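Local coordinates for protein mitochondrial edited mRNA stability factor 1 (Trypanosoma brucei, PDB 6NL1) that probably processes the 5' ends of mitochondrial mRNAs as a nudix-family enzyme and takes part in the stability of edited transcripts, at residues A[104-108]-A[109-113]; A[295-298]-A[299-303]; A[230-233]-A[234-238]; A[115-118]-A[119-123]. One frame throughout, in Å; residues are numbered along the deposited sequence.

Overall arrangement
Contacts 1 and 4 are mostly buried and adjoin each other: their centres lie about 13 Å apart, and R112 O packs against W121 CE3 at 3.8 Å. They join strand 100-107, helix 108-111 and helix 120-129, and in both a single carbonyl oxygen takes two backbone N-H groups at the start of a helix. Contacts 2 and 3 are surface contacts at strands of the same mixed beta-sheet, in the nudix domain, with centres about 26 Å apart. Contact 2 pairs a turn hydrogen bond with apolar packing, whereas contact 3 has no hydrogen bond between its segments and rests on two consecutive prolines. Contact 4 also binds a sulfate ion through R119.

Contact 1. Residues A[104-108]-A[109-113]; sequences WQTKA and ALARK
K107 O accepts backbone hydrogen bonds from L110 N (2.9 Å) and A111 N (2.9 Å), as expected of the first turn of a helix; here strand 100-107 runs directly into the short helix 108-111, with K107 at the N-cap position. A111 N lies in the carbonyl plane and its bond is nearly straight at 173°, whereas L110 N stands above that plane and its bond is bent to 141°. R112 N to A108 O, at 3.0 Å, adds the following helical bond. On the strand, W104 and T106 both direct their side chains at the helix. The indole of W104 crosses the L110 side chain at about a right angle, with CH2 of W104 3.9 Å from CB of L110. T106 CG2 sits over the centre of one indole face while reaching A111 CB at 3.9 Å, and T106 OG1 lies 3.7 Å from L110 CB. R112 lies near the GDP-site residue V288, and its guanidinium is held by D168 and by the carbonyl of Y285. With CG between backbone N and carbonyl carbon (chi1 77°) and a bend at chi3, the R112 guanidinium has A108 O 3.4 Å above its centre.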
loop_
_atom_site.group_PDB
_atom_site.type_symbol
_atom_site.label_atom_id
_atom_site.label_comp_id
_atom_site.label_asym_id
_atom_site.label_seq_id
_atom_site.Cartn_x
_atom_site.Cartn_y
_atom_site.Cartn_z
ATOM N N TRP A 104 21.012 5.804 -9.369
ATOM C CA TRP A 104 20.384 4.971 -10.380
ATOM C C TRP A 104 19.388 5.846 -11.129
ATOM O O TRP A 104 18.405 6.300 -10.540
ATOM C CB TRP A 104 19.656 3.808 -9.716
ATOM C CG TRP A 104 18.893 2.932 -10.666
ATOM C CD1 TRP A 104 19.197 2.673 -11.974
ATOM C CD2 TRP A 104 17.694 2.199 -10.380
ATOM N NE1 TRP A 104 18.269 1.821 -12.514
ATOM C CE2 TRP A 104 17.334 1.512 -11.559
ATOM C CE3 TRP A 104 16.894 2.056 -9.240
ATOM C CZ2 TRP A 104 16.203 0.688 -11.633
ATOM C CZ3 TRP A 104 15.769 1.239 -9.314
ATOM C CH2 TRP A 104 15.437 0.563 -10.503
ATOM N N GLN A 105 19.656 6.089 -12.414
ATOM C CA GLN A 105 18.805 6.929 -13.266
ATOM C C GLN A 105 17.813 6.052 -14.016
ATOM O O GLN A 105 18.200 5.271 -14.877
ATOM C CB GLN A 105 19.655 7.739 -14.256
ATOM C CG GLN A 105 18.843 8.735 -15.104
ATOM C CD GLN A 105 17.946 9.640 -14.252
ATOM O OE1 GLN A 105 16.753 9.814 -14.530
ATOM N NE2 GLN A 105 18.521 10.218 -13.211
ATOM N N THR A 106 16.530 6.179 -13.702
ATOM C CA THR A 106 15.570 5.203 -14.197
ATOM C C THR A 106 14.186 5.814 -14.458
ATOM O O THR A 106 14.058 7.034 -14.619
ATOM C CB THR A 106 15.497 3.983 -13.216
ATOM O OG1 THR A 106 14.715 2.923 -13.785
ATOM C CG2 THR A 106 14.911 4.395 -11.850
ATOM N N LYS A 107 13.160 4.966 -14.502
ATOM C CA LYS A 107 11.772 5.404 -14.669
ATOM C C LYS A 107 10.922 4.929 -13.501
ATOM O O LYS A 107 11.253 3.939 -12.856
ATOM C CB LYS A 107 11.185 4.812 -15.957
ATOM C CG LYS A 107 12.004 5.072 -17.207
ATOM C CD LYS A 107 11.837 6.497 -17.688
ATOM C CE LYS A 107 12.411 6.670 -19.093
ATOM N NZ LYS A 107 12.241 8.078 -19.567
ATOM N N ALA A 108 9.804 5.605 -13.254
ATOM C CA ALA A 108 8.945 5.250 -12.129
ATOM C C ALA A 108 8.440 3.808 -12.228
ATOM O O ALA A 108 8.171 3.162 -11.213
ATOM C CB ALA A 108 7.786 6.230 -12.005
ATOM N N ALA A 109 8.319 3.305 -13.449
ATOM C CA ALA A 109 7.873 1.932 -13.658
ATOM C C ALA A 109 8.753 0.962 -12.866
ATOM O O ALA A 109 8.262 -0.014 -12.313
ATOM C CB ALA A 109 7.891 1.587 -15.146
ATOM N N LEU A 110 10.049 1.249 -12.794
ATOM C CA LEU A 110 10.974 0.402 -12.043
ATOM C C LEU A 110 11.216 0.918 -10.621
ATOM O O LEU A 110 11.238 0.146 -9.668
ATOM C CB LEU A 110 12.301 0.254 -12.806
ATOM C CG LEU A 110 12.163 -0.324 -14.227
ATOM C CD1 LEU A 110 13.513 -0.534 -14.892
ATOM C CD2 LEU A 110 11.374 -1.631 -14.207
ATOM N N ALA A 111 11.379 2.229 -10.478
ATOM C CA ALA A 111 11.724 2.812 -9.183
ATOM C C ALA A 111 10.674 2.511 -8.120
ATOM O O ALA A 111 11.006 2.313 -6.950
ATOM C CB ALA A 111 11.940 4.316 -9.301
ATOM N N ARG A 112 9.406 2.458 -8.517
ATOM C CA ARG A 112 8.370 2.190 -7.534
ATOM C C ARG A 112 8.523 0.797 -6.914
ATOM O O ARG A 112 7.995 0.538 -5.839
ATOM C CB ARG A 112 6.983 2.358 -8.137
ATOM C CG ARG A 112 6.553 1.200 -9.009
ATOM C CD ARG A 112 5.101 1.376 -9.392
ATOM N NE ARG A 112 4.918 2.650 -10.063
ATOM C CZ ARG A 112 4.674 2.774 -11.362
ATOM N NH1 ARG A 112 4.556 1.687 -12.117
ATOM N NH2 ARG A 112 4.536 3.986 -11.896
ATOM N N LYS A 113 9.258 -0.088 -7.581
ATOM C CA LYS A 113 9.423 -1.465 -7.102
ATOM C C LYS A 113 10.433 -1.595 -5.971
ATOM O O LYS A 113 10.479 -2.618 -5.291
ATOM C CB LYS A 113 9.802 -2.394 -8.260
ATOM C CG LYS A 113 8.704 -2.468 -9.344
ATOM C CD LYS A 113 9.109 -3.392 -10.489
ATOM C CE LYS A 113 7.983 -3.559 -11.505
ATOM N NZ LYS A 113 8.408 -4.494 -12.588
#

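Contact 2. Residues A[295-298]-A[299-303]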
loop_
_atom_site.group_PDB
_atom_site.type_symbol
_atom_site.label_atom_id
_atom_site.label_comp_id
_atom_site.label_asym_id
_atom_site.label_seq_id
_atom_site.Cartn_x
_atom_site.Cartn_y
_atom_site.Cartn_z
ATOM N N ALA A 295 -12.475 -14.435 -0.271
ATOM C CA ALA A 295 -12.650 -15.683 0.463
ATOM C C ALA A 295 -13.878 -15.572 1.350
ATOM O O ALA A 295 -14.087 -14.553 2.022
ATOM C CB ALA A 295 -11.418 -16.002 1.298
ATOM N N GLU A 296 -14.693 -16.619 1.346
ATOM C CA GLU A 296 -15.863 -16.651 2.201
ATOM C C GLU A 296 -15.488 -17.202 3.568
ATOM O O GLU A 296 -14.723 -18.159 3.669
ATOM C CB GLU A 296 -16.980 -17.498 1.582
ATOM C CG GLU A 296 -18.208 -17.569 2.478
ATOM C CD GLU A 296 -19.405 -18.247 1.837
ATOM O OE1 GLU A 296 -19.337 -18.644 0.651
ATOM O OE2 GLU A 296 -20.427 -18.375 2.538
ATOM N N VAL A 297 -16.015 -16.577 4.615
ATOM C CA VAL A 297 -15.934 -17.126 5.964
ATOM C C VAL A 297 -17.347 -17.328 6.525
ATOM O O VAL A 297 -18.314 -16.733 6.031
ATOM C CB VAL A 297 -15.119 -16.212 6.905
ATOM C CG1 VAL A 297 -13.691 -16.103 6.413
ATOM C CG2 VAL A 297 -15.768 -14.829 7.019
ATOM N N PRO A 298 -17.485 -18.187 7.546
ATOM C CA PRO A 298 -18.829 -18.319 8.121
ATOM C C PRO A 298 -19.265 -16.999 8.760
ATOM O O PRO A 298 -18.427 -16.230 9.235
ATOM C CB PRO A 298 -18.674 -19.445 9.160
ATOM C CG PRO A 298 -17.215 -19.653 9.341
ATOM C CD PRO A 298 -16.525 -19.157 8.103
ATOM N N SER A 299 -20.563 -16.728 8.745
ATOM C CA SER A 299 -21.063 -15.416 9.152
ATOM C C SER A 299 -20.803 -15.107 10.626
ATOM O O SER A 299 -20.734 -13.943 11.015
ATOM C CB SER A 299 -22.556 -15.279 8.834
ATOM O OG SER A 299 -23.312 -16.208 9.582
ATOM N N ASP A 300 -20.651 -16.146 11.443
ATOM C CA ASP A 300 -20.428 -15.959 12.875
ATOM C C ASP A 300 -18.959 -16.113 13.266
ATOM O O ASP A 300 -18.644 -16.334 14.435
ATOM C CB ASP A 300 -21.300 -16.926 13.688
ATOM C CG ASP A 300 -20.874 -18.381 13.525
ATOM O OD1 ASP A 300 -21.323 -19.227 14.327
ATOM O OD2 ASP A 300 -20.087 -18.686 12.602
ATOM N N ILE A 301 -18.067 -16.007 12.288
ATOM C CA ILE A 301 -16.639 -16.107 12.555
ATOM C C ILE A 301 -16.216 -15.049 13.572
ATOM O O ILE A 301 -16.730 -13.928 13.567
ATOM C CB ILE A 301 -15.804 -15.937 11.273
ATOM C CG1 ILE A 301 -14.318 -16.167 11.571
ATOM C CG2 ILE A 301 -16.030 -14.548 10.659
ATOM C CD1 ILE A 301 -13.463 -16.270 10.345
ATOM N N ARG A 302 -15.289 -15.413 14.452
ATOM C CA ARG A 302 -14.795 -14.479 15.454
ATOM C C ARG A 302 -13.648 -13.654 14.892
ATOM O O ARG A 302 -12.634 -14.192 14.447
ATOM C CB ARG A 302 -14.346 -15.211 16.717
ATOM C CG ARG A 302 -14.106 -14.284 17.900
ATOM C CD ARG A 302 -13.561 -15.037 19.099
ATOM N NE ARG A 302 -12.239 -15.590 18.828
ATOM C CZ ARG A 302 -11.567 -16.367 19.672
ATOM N NH1 ARG A 302 -12.098 -16.688 20.844
ATOM N NH2 ARG A 302 -10.367 -16.825 19.342
ATOM N N VAL A 303 -13.824 -12.340 14.903
ATOM C CA VAL A 303 -12.812 -11.428 14.398
ATOM C C VAL A 303 -12.097 -10.762 15.574
ATOM O O VAL A 303 -12.733 -10.160 16.432
ATOM C CB VAL A 303 -13.454 -10.342 13.535
ATOM C CG1 VAL A 303 -12.387 -9.411 12.978
ATOM C CG2 VAL A 303 -14.291 -10.974 12.422
#
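V297 and I301 form the apolar part of this contact, their side chains crossing at about a right angle. V297 CG2 meets I301 CG2 at 3.7 Å, while I301 CD1 reaches back to V297 CB at 3.8 Å and to V297 CG1 at 3.9 Å. Both branches of the isoleucine therefore touch the valine. I301 chi1 of -175°, with the chain extended at chi2, puts CG1 opposite the backbone N and leaves CG2 pressed near P298 O at 3.3 Å. That same oxygen accepts I301 N at 3.1 Å, with an angle of 154° at the hydrogen; the donor stands well above the carbonyl plane instead of on a lone pair. On the exposed side of the turn, D300 bends its carboxylate back, bringing D300 OD2 to 3.8 Å from P298 CB. One shell further out, W345 of strand 343-346 packs on both V297 and I301, and I264 also touches I301. Strand 200-207 lies alongside: V297 pairs through its backbone with F206, and S299 O accepts from R207 NH1. The whole is a type I beta turn from P298 to I301, turning the chain sharply just after strand 290-296 of the mixed beta-sheet in the nudix domain.

Contact 3. Residues A[230-233]-A[234-238]; sequences PDIP and PISLK
P233 and P234 meet as consecutive prolines, with P233 CB only 3.3 Å from P234 CD, tighter than an ordinary carbon contact because the two rings flank one peptide bond. Their CA atoms are 3.8 Å apart, as expected for a trans link. P234 takes a helix-like backbone (phi -59°, psi -38°) that bends the chain before the strand begins. I235 then opens strand 235-238. Its carbonyl turns back to the first ring, I235 O lying 3.9 Å from P233 CG, but I235 N makes no hydrogen bond to P233 O, since the angle is poor. S236 is the next residue to reach back: its OG lies beside its own backbone N (chi1 -56°) and approaches P233 CG at 4.1 Å and P233 CD at 4.2 Å, with I232 CG2 at 4.3 Å from S236 OG. These are loose contacts, and the hydroxyl is held mainly by N224 ND2, which also donates to P233 O; one asparagine side chain thus bonds to both P233 and S236. The S236 side chain is about 7 Å from that of R202, a residue of the GDP site. Backbone pairing of P234 with N224, S236 with R222 and K238 with L220 continues through the segment. The arrangement is a proline-led entry into strand 235-238, which pairs antiparallel with strand 216-223 of the mixed beta-sheet and precedes helix 250-262, probably the nudix helix.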
loop_
_atom_site.group_PDB
_atom_site.type_symbol
_atom_site.label_atom_id
_atom_site.label_comp_id
_atom_site.label_asym_id
_atom_site.label_seq_id
_atom_site.Cartn_x
_atom_site.Cartn_y
_atom_site.Cartn_z
ATOM N N PRO A 230 0.386 12.691 -1.159
ATOM C CA PRO A 230 -0.853 13.472 -1.236
ATOM C C PRO A 230 -2.094 12.689 -1.675
ATOM O O PRO A 230 -3.193 13.196 -1.482
ATOM C CB PRO A 230 -0.516 14.549 -2.276
ATOM C CG PRO A 230 0.576 13.955 -3.088
ATOM C CD PRO A 230 1.404 13.198 -2.091
ATOM N N ASP A 231 -1.939 11.493 -2.243
ATOM C CA ASP A 231 -3.104 10.713 -2.673
ATOM C C ASP A 231 -3.713 9.870 -1.544
ATOM O O ASP A 231 -4.719 9.191 -1.731
ATOM C CB ASP A 231 -2.756 9.827 -3.878
ATOM C CG ASP A 231 -1.633 8.837 -3.581
ATOM O OD1 ASP A 231 -0.600 9.234 -3.000
ATOM O OD2 ASP A 231 -1.781 7.657 -3.946
ATOM N N ILE A 232 -3.094 9.907 -0.371
ATOM C CA ILE A 232 -3.579 9.109 0.749
ATOM C C ILE A 232 -4.286 10.000 1.777
ATOM O O ILE A 232 -3.716 10.961 2.265
ATOM C CB ILE A 232 -2.427 8.313 1.399
ATOM C CG1 ILE A 232 -1.859 7.304 0.393
ATOM C CG2 ILE A 232 -2.895 7.585 2.672
ATOM C CD1 ILE A 232 -0.637 6.569 0.919
ATOM N N PRO A 233 -5.543 9.678 2.095
ATOM C CA PRO A 233 -6.323 10.472 3.051
ATOM C C PRO A 233 -5.866 10.209 4.492
ATOM O O PRO A 233 -5.049 9.313 4.720
ATOM C CB PRO A 233 -7.748 9.956 2.838
ATOM C CG PRO A 233 -7.544 8.510 2.453
ATOM C CD PRO A 233 -6.289 8.503 1.603
ATOM N N PRO A 234 -6.376 10.992 5.454
ATOM C CA PRO A 234 -6.033 10.783 6.865
ATOM C C PRO A 234 -6.407 9.385 7.387
ATOM O O PRO A 234 -5.657 8.812 8.184
ATOM C CB PRO A 234 -6.862 11.848 7.591
ATOM C CG PRO A 234 -7.099 12.901 6.575
ATOM C CD PRO A 234 -7.236 12.176 5.261
ATOM N N ILE A 235 -7.546 8.854 6.947
ATOM C CA ILE A 235 -8.035 7.549 7.411
ATOM C C ILE A 235 -8.522 6.732 6.220
ATOM O O ILE A 235 -9.431 7.152 5.527
ATOM C CB ILE A 235 -9.195 7.699 8.427
ATOM C CG1 ILE A 235 -8.794 8.647 9.557
ATOM C CG2 ILE A 235 -9.628 6.327 8.995
ATOM C CD1 ILE A 235 -9.886 8.865 10.607
ATOM N N SER A 236 -7.909 5.575 5.981
ATOM C CA SER A 236 -8.285 4.731 4.840
ATOM C C SER A 236 -9.284 3.650 5.251
ATOM O O SER A 236 -8.977 2.802 6.092
ATOM C CB SER A 236 -7.045 4.043 4.240
ATOM O OG SER A 236 -6.045 4.976 3.856
ATOM N N LEU A 237 -10.475 3.687 4.661
ATOM C CA LEU A 237 -11.431 2.594 4.782
ATOM C C LEU A 237 -10.983 1.527 3.797
ATOM O O LEU A 237 -10.834 1.807 2.617
ATOM C CB LEU A 237 -12.842 3.071 4.428
ATOM C CG LEU A 237 -13.944 2.010 4.357
ATOM C CD1 LEU A 237 -14.266 1.486 5.753
ATOM C CD2 LEU A 237 -15.204 2.590 3.693
ATOM N N LYS A 238 -10.749 0.309 4.272
ATOM C CA LYS A 238 -10.119 -0.687 3.421
ATOM C C LYS A 238 -10.598 -2.102 3.712
ATOM O O LYS A 238 -11.008 -2.410 4.820
ATOM C CB LYS A 238 -8.591 -0.619 3.587
ATOM C CG LYS A 238 -8.113 -0.939 5.018
ATOM C CD LYS A 238 -6.616 -0.630 5.247
ATOM C CE LYS A 238 -5.674 -1.402 4.320
ATOM N NZ LYS A 238 -5.805 -2.894 4.445
#

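Contact 4. Residues A[115-118]-A[119-123]. With SO4 (sulfate ion), chain C.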
loop_
_atom_site.group_PDB
_atom_site.type_symbol
_atom_site.label_atom_id
_atom_site.label_comp_id
_atom_site.label_asym_id
_atom_site.label_seq_id
_atom_site.Cartn_x
_atom_site.Cartn_y
_atom_site.Cartn_z
ATOM N N SER A 115 10.774 1.070 -3.777
ATOM C CA SER A 115 10.452 2.149 -2.853
ATOM C C SER A 115 9.116 1.915 -2.179
ATOM O O SER A 115 9.069 1.444 -1.046
ATOM C CB SER A 115 10.465 3.493 -3.581
ATOM O OG SER A 115 9.701 3.414 -4.775
ATOM N N GLY A 116 8.033 2.239 -2.886
ATOM C CA GLY A 116 6.698 2.084 -2.347
ATOM C C GLY A 116 6.119 3.399 -1.849
ATOM O O GLY A 116 6.853 4.241 -1.347
ATOM N N PRO A 117 4.792 3.574 -1.971
ATOM C CA PRO A 117 4.157 4.828 -1.539
ATOM C C PRO A 117 4.539 5.205 -0.110
ATOM O O PRO A 117 4.790 6.378 0.156
ATOM C CB PRO A 117 2.655 4.514 -1.625
ATOM C CG PRO A 117 2.554 3.409 -2.626
ATOM C CD PRO A 117 3.806 2.583 -2.440
ATOM N N MET A 118 4.575 4.230 0.793
ATOM C CA MET A 118 4.971 4.477 2.187
ATOM C C MET A 118 6.308 3.809 2.496
ATOM O O MET A 118 6.548 3.391 3.632
ATOM C CB MET A 118 3.914 3.946 3.177
ATOM C CG MET A 118 2.574 4.703 3.206
ATOM S SD MET A 118 2.804 6.458 3.519
ATOM C CE MET A 118 3.559 6.493 5.149
ATOM N N ARG A 119 7.163 3.677 1.485
ATOM C CA ARG A 119 8.502 3.114 1.687
ATOM C C ARG A 119 8.458 1.679 2.188
ATOM O O ARG A 119 9.359 1.217 2.897
ATOM C CB ARG A 119 9.329 4.004 2.633
ATOM C CG ARG A 119 9.615 5.387 2.017
ATOM C CD ARG A 119 10.520 6.254 2.911
ATOM N NE ARG A 119 11.839 5.663 3.154
ATOM C CZ ARG A 119 12.896 5.807 2.353
ATOM N NH1 ARG A 119 12.805 6.505 1.222
ATOM N NH2 ARG A 119 14.051 5.241 2.682
ATOM N N GLU A 120 7.396 0.982 1.810
ATOM C CA GLU A 120 7.249 -0.435 2.107
ATOM C C GLU A 120 8.487 -1.235 1.697
ATOM O O GLU A 120 8.966 -2.067 2.460
ATOM C CB GLU A 120 6.014 -1.002 1.383
ATOM C CG GLU A 120 4.694 -0.520 1.961
ATOM C CD GLU A 120 4.177 0.766 1.321
ATOM O OE1 GLU A 120 4.936 1.477 0.613
ATOM O OE2 GLU A 120 2.987 1.061 1.538
ATOM N N TRP A 121 8.989 -0.997 0.487
ATOM C CA TRP A 121 10.124 -1.772 -0.023
ATOM C C TRP A 121 11.477 -1.128 0.272
ATOM O O TRP A 121 12.452 -1.830 0.523
ATOM C CB TRP A 121 9.929 -2.138 -1.509
ATOM C CG TRP A 121 8.714 -2.993 -1.631
ATOM C CD1 TRP A 121 8.574 -4.272 -1.181
ATOM C CD2 TRP A 121 7.439 -2.608 -2.152
ATOM N NE1 TRP A 121 7.298 -4.718 -1.408
ATOM C CE2 TRP A 121 6.578 -3.716 -2.005
ATOM C CE3 TRP A 121 6.945 -1.439 -2.747
ATOM C CZ2 TRP A 121 5.247 -3.691 -2.424
ATOM C CZ3 TRP A 121 5.623 -1.416 -3.165
ATOM C CH2 TRP A 121 4.787 -2.537 -2.998
ATOM N N ALA A 122 11.524 0.200 0.274
ATOM C CA ALA A 122 12.722 0.912 0.710
ATOM C C ALA A 122 13.132 0.487 2.128
ATOM O O ALA A 122 14.307 0.207 2.388
ATOM C CB ALA A 122 12.497 2.427 0.640
ATOM N N ALA A 123 12.160 0.433 3.036
ATOM C CA ALA A 123 12.416 0.023 4.414
ATOM C C ALA A 123 12.875 -1.432 4.503
ATOM O O ALA A 123 13.725 -1.766 5.328
ATOM C CB ALA A 123 11.186 0.251 5.300
HETATM S S SO4 C . 13.293 3.810 6.132
HETATM O O1 SO4 C . 13.914 4.890 6.899
HETATM O O2 SO4 C . 13.232 2.611 6.963
HETATM O O3 SO4 C . 11.936 4.194 5.739
HETATM O O4 SO4 C . 14.089 3.545 4.932
#
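S115 and W121 meet first through the backbone: S115 O accepts A122 N at 3.1 Å, in the carbonyl plane and on a lone pair, and W121 N at 2.9 Å from above that plane. R119 N to G116 O, 2.9 Å, closes a type I turn from G116 to R119, just ahead of helix 120-129. One backbone N-H is taken by a side chain. E120, bent at chi2 (90°), folds its carboxylate beneath the turn, and E120 OE1 takes M118 N at 2.8 Å on the syn side, 32° out of the carboxylate plane; E120 OE2 is hydrogen-bonded to Y200. In the apolar packing, G116 lacks a side chain and lets W121 CE3 within 3.6 Å of G116 CA. The indole, fixed by NE1 to T244 O and an edge-to-face stack with W243, comes within about 4 Å of the side chain of V288, a GDP-site residue. R119 makes the ionic contact, gripping the sulfate side-on with two nearly straight bonds, NE to sulfate O3 (3.0 Å) and NH2 to sulfate O4 (2.8 Å); K126 adds a third donor. Though probably from the crystallisation liquor, the sulfate is consistent with a spot along the side of the first helical turns suited to an anion.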